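Monooxygenase (Agrobacterium tumefaciens, PDB 2I7G) is probably a flavin-dependent monooxygenase of the bacterial luciferase-like family, built on a TIM barrel, whose substrate is not established. Local coordinates at residues L121-N124 / G125-E128; H295-A298 / A299-P302. All blocks are in the same frame, centred on the assembly; numbering follows the deposited sequence.

Interaction 1. Residues L121-N124 / G125-E128; sequences LLSN and GRAE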
# COMPACT_ATOMS: atom_id res chain seq x y z
N LEU B 121 -6.95 8.17 4.90
CA LEU B 121 -8.13 7.67 5.61
C LEU B 121 -7.76 6.83 6.84
O LEU B 121 -8.38 7.01 7.92
CB LEU B 121 -9.02 6.89 4.64
CG LEU B 121 -9.64 7.74 3.50
CD1 LEU B 121 -10.45 6.74 2.64
CD2 LEU B 121 -10.55 8.84 4.04
N LEU B 122 -6.79 5.93 6.68
CA LEU B 122 -6.33 5.08 7.78
C LEU B 122 -5.74 5.89 8.94
O LEU B 122 -5.82 5.46 10.11
CB LEU B 122 -5.25 4.10 7.30
CG LEU B 122 -5.78 3.00 6.35
CD1 LEU B 122 -4.60 2.27 5.59
CD2 LEU B 122 -6.72 2.00 7.13
N SER B 123 -5.11 7.02 8.59
CA SER B 123 -4.39 7.90 9.57
C SER B 123 -5.22 9.11 10.06
O SER B 123 -4.69 9.97 10.77
CB SER B 123 -3.09 8.42 8.94
OG SER B 123 -3.38 9.35 7.88
N ASN B 124 -6.47 9.17 9.63
CA ASN B 124 -7.35 10.28 9.97
C ASN B 124 -6.77 11.66 9.59
O ASN B 124 -6.88 12.61 10.35
CB ASN B 124 -7.68 10.20 11.47
CG ASN B 124 -8.48 8.97 11.81
OD1 ASN B 124 -7.96 8.01 12.40
ND2 ASN B 124 -9.72 8.94 11.37
N GLY B 125 -6.19 11.75 8.39
CA GLY B 125 -5.80 13.03 7.79
C GLY B 125 -4.34 13.41 7.93
O GLY B 125 -4.01 14.60 7.92
N ARG B 126 -3.45 12.40 8.01
CA ARG B 126 -2.02 12.66 8.30
C ARG B 126 -1.04 12.34 7.12
O ARG B 126 0.22 12.46 7.30
CB ARG B 126 -1.60 11.90 9.54
CG ARG B 126 -2.12 12.49 10.83
CD ARG B 126 -1.75 11.71 12.04
NE ARG B 126 -2.30 10.35 12.09
CZ ARG B 126 -1.58 9.24 12.31
NH1 ARG B 126 -0.25 9.25 12.47
NH2 ARG B 126 -2.24 8.08 12.35
N ALA B 127 -1.58 11.99 5.94
CA ALA B 127 -0.73 11.60 4.80
C ALA B 127 -0.23 12.80 3.97
O ALA B 127 -0.93 13.83 3.85
CB ALA B 127 -1.44 10.55 3.86
N GLU B 128 0.95 12.60 3.37
CA GLU B 128 1.51 13.55 2.40
C GLU B 128 2.33 12.78 1.38
O GLU B 128 2.80 11.62 1.62
CB GLU B 128 2.44 14.59 3.10
CG GLU B 128 1.83 15.34 4.26
CD GLU B 128 2.75 16.41 4.80
OE1 GLU B 128 3.92 16.49 4.35
OE2 GLU B 128 2.28 17.16 5.69
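Arg126 folds back over Ser123, and the two residues are joined by a pair of hydrogen bonds, reciprocal in their use of side chain and backbone. The Arg126 chain bends at its third torsion (chi3 -63°), which turns Arg126 NE back onto Ser123 O at 2.8 Å. This N-H uses a lone pair in the plane of the carbonyl, while the oxygen itself lies somewhat out of the guanidinium plane. With the group so placed, Ser123 CB sits against one guanidinium face, 3.5 Å from Arg126 NH2. With the roles of side chain and backbone exchanged, Arg126 N donates to Ser123 OG at 3.1 Å, and the hydroxyl also packs on Arg126 CB. Serine suits this spot because its short arm, with OG between backbone N and carbonyl carbon (chi1 70°), can face the incoming amide while also bonding to Val119 O in the last turn of the helix. Beyond the contact, Arg126 NH1 binds Ile95 O and Thr92 OG1, which should help fix the rotation of the guanidinium.

Between the two, Asn124 and Gly125 both take positive phi. At Gly125, phi 99° would bring a CB hard against Asn124 O, and glycine has none. Leu122 packs on Ala86 and Ala89 of helix 81-89, while Asn124 lies against Ala45 of the second subunit. Asn124, the first residue to leave the helix, closes helix 109-122 with a Schellman motif, and the turn delivers the chain into strand 127-131, completing a beta-alpha-beta unit of the TIM barrel.

Interaction 2. Residues H295-A298 / A299-P302; sequences HFDA and ARGP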
# COMPACT_ATOMS: atom_id res chain seq x y z
N HIS B 295 37.37 15.04 5.87
CA HIS B 295 36.13 15.49 5.25
C HIS B 295 34.89 15.28 6.15
O HIS B 295 34.04 16.17 6.25
CB HIS B 295 35.94 14.85 3.89
CG HIS B 295 36.52 15.66 2.77
ND1 HIS B 295 37.88 15.72 2.52
CD2 HIS B 295 35.93 16.46 1.85
CE1 HIS B 295 38.10 16.51 1.48
NE2 HIS B 295 36.93 16.97 1.05
N PHE B 296 34.81 14.12 6.80
CA PHE B 296 33.70 13.85 7.71
C PHE B 296 33.71 14.87 8.85
O PHE B 296 32.66 15.40 9.24
CB PHE B 296 33.82 12.43 8.25
CG PHE B 296 32.87 12.11 9.39
CD1 PHE B 296 31.50 12.03 9.19
CD2 PHE B 296 33.39 11.86 10.67
CE1 PHE B 296 30.63 11.72 10.24
CE2 PHE B 296 32.53 11.53 11.72
CZ PHE B 296 31.17 11.45 11.51
N ASP B 297 34.89 15.16 9.38
CA ASP B 297 34.98 16.07 10.51
C ASP B 297 34.59 17.46 10.09
O ASP B 297 33.92 18.15 10.85
CB ASP B 297 36.39 16.08 11.11
CG ASP B 297 36.63 14.93 12.09
OD1 ASP B 297 35.71 14.18 12.45
OD2 ASP B 297 37.82 14.80 12.50
N ALA B 298 35.00 17.87 8.89
CA ALA B 298 34.59 19.15 8.34
C ALA B 298 33.06 19.19 8.10
O ALA B 298 32.38 20.18 8.39
CB ALA B 298 35.36 19.42 7.04
N ALA B 299 32.52 18.08 7.62
CA ALA B 299 31.10 17.98 7.28
C ALA B 299 30.20 18.11 8.52
O ALA B 299 29.10 18.63 8.45
CB ALA B 299 30.83 16.64 6.57
N ARG B 300 30.67 17.59 9.66
CA ARG B 300 29.88 17.65 10.89
C ARG B 300 30.16 18.89 11.75
O ARG B 300 29.52 19.04 12.78
CB ARG B 300 30.08 16.38 11.73
CG ARG B 300 31.50 16.24 12.35
CD ARG B 300 31.67 14.83 12.91
NE ARG B 300 32.99 14.63 13.52
CZ ARG B 300 33.26 14.84 14.81
NH1 ARG B 300 32.30 15.28 15.62
NH2 ARG B 300 34.47 14.62 15.30
N GLY B 301 31.14 19.73 11.37
CA GLY B 301 31.40 21.00 12.09
C GLY B 301 30.20 21.95 11.97
O GLY B 301 29.22 21.65 11.28
N PRO B 302 30.26 23.12 12.64
CA PRO B 302 29.12 24.06 12.71
C PRO B 302 28.53 24.46 11.35
O PRO B 302 27.30 24.51 11.22
CB PRO B 302 29.70 25.28 13.45
CG PRO B 302 30.81 24.69 14.31
CD PRO B 302 31.42 23.58 13.45
O HOH W 1 37.66 13.57 14.87
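One face of the Phe296 ring carries the aliphatic part of Arg300: Arg300 CD stands over it in a CH-pi contact, 3.9 Å from the ring centroid and displaced toward the rim near CE2 and CZ. The guanidinium beyond is inclined 32° to the ring, and its edge, not its face, meets Asp297 OD1 and a water. Arg300 NE and NH2 both grip Asp297 OD1 side-on, at 3.0 and 3.1 Å. Both nitrogens approach from the same face of the carboxylate, out of its plane, and the two flat groups are strongly twisted against each other at 68°. The water donates to Asp297 OD2 at 2.7 Å and weakly accepts from Arg300 NH2. Arg293 NE forms a second salt bridge to Asp297 OD1, so this one oxygen is shared by two arginines.

These side chains lie near the C-terminal end of helix 293-300, where i to i+4 bonds still run from Ala299 N to His295 O (2.8 Å) and from Arg300 N to Phe296 O. The pattern then slackens: Gly301 N makes a weak bond to Asp297 O and another, with a straighter N-H but from above the carbonyl plane, to Ala298 O three residues back, at 3.3 Å.

Arginine suits position 300 because its long chain, extended from CG to NE with CG between backbone N and carbonyl carbon (chi1 69°), can serve ring and carboxylate together. Phe296 is buried, its ring stacked with that of Tyr272 and packed on Ala268 of helix 264-272. The small methyl of Ala299 lies against Leu306, with a bound sulfate, probably from the crystallisation liquor, about 3 Å from this side chain.

How the interactions relate
From the N terminus, the chain reaches interaction 1 first, where 121-124 turns directly into 125-128 at the junction of helix 109-122 with strand 127-131. Interaction 2 opens only after that contact has closed, at 295-302. Each is local to one unbroken run of eight residues, interaction 1 round a turn and interaction 2 along the end of a helix; neither encloses a long loop, and the two neither nest nor cross. Their centres lie about 38 Å apart, on opposite sides of the chain's centre. Interaction 1 ties a barrel helix to the parallel sheet beside the second subunit; interaction 2 belongs to a short helix lying ahead of strand 307-309, and no other chain of the assembly touches it.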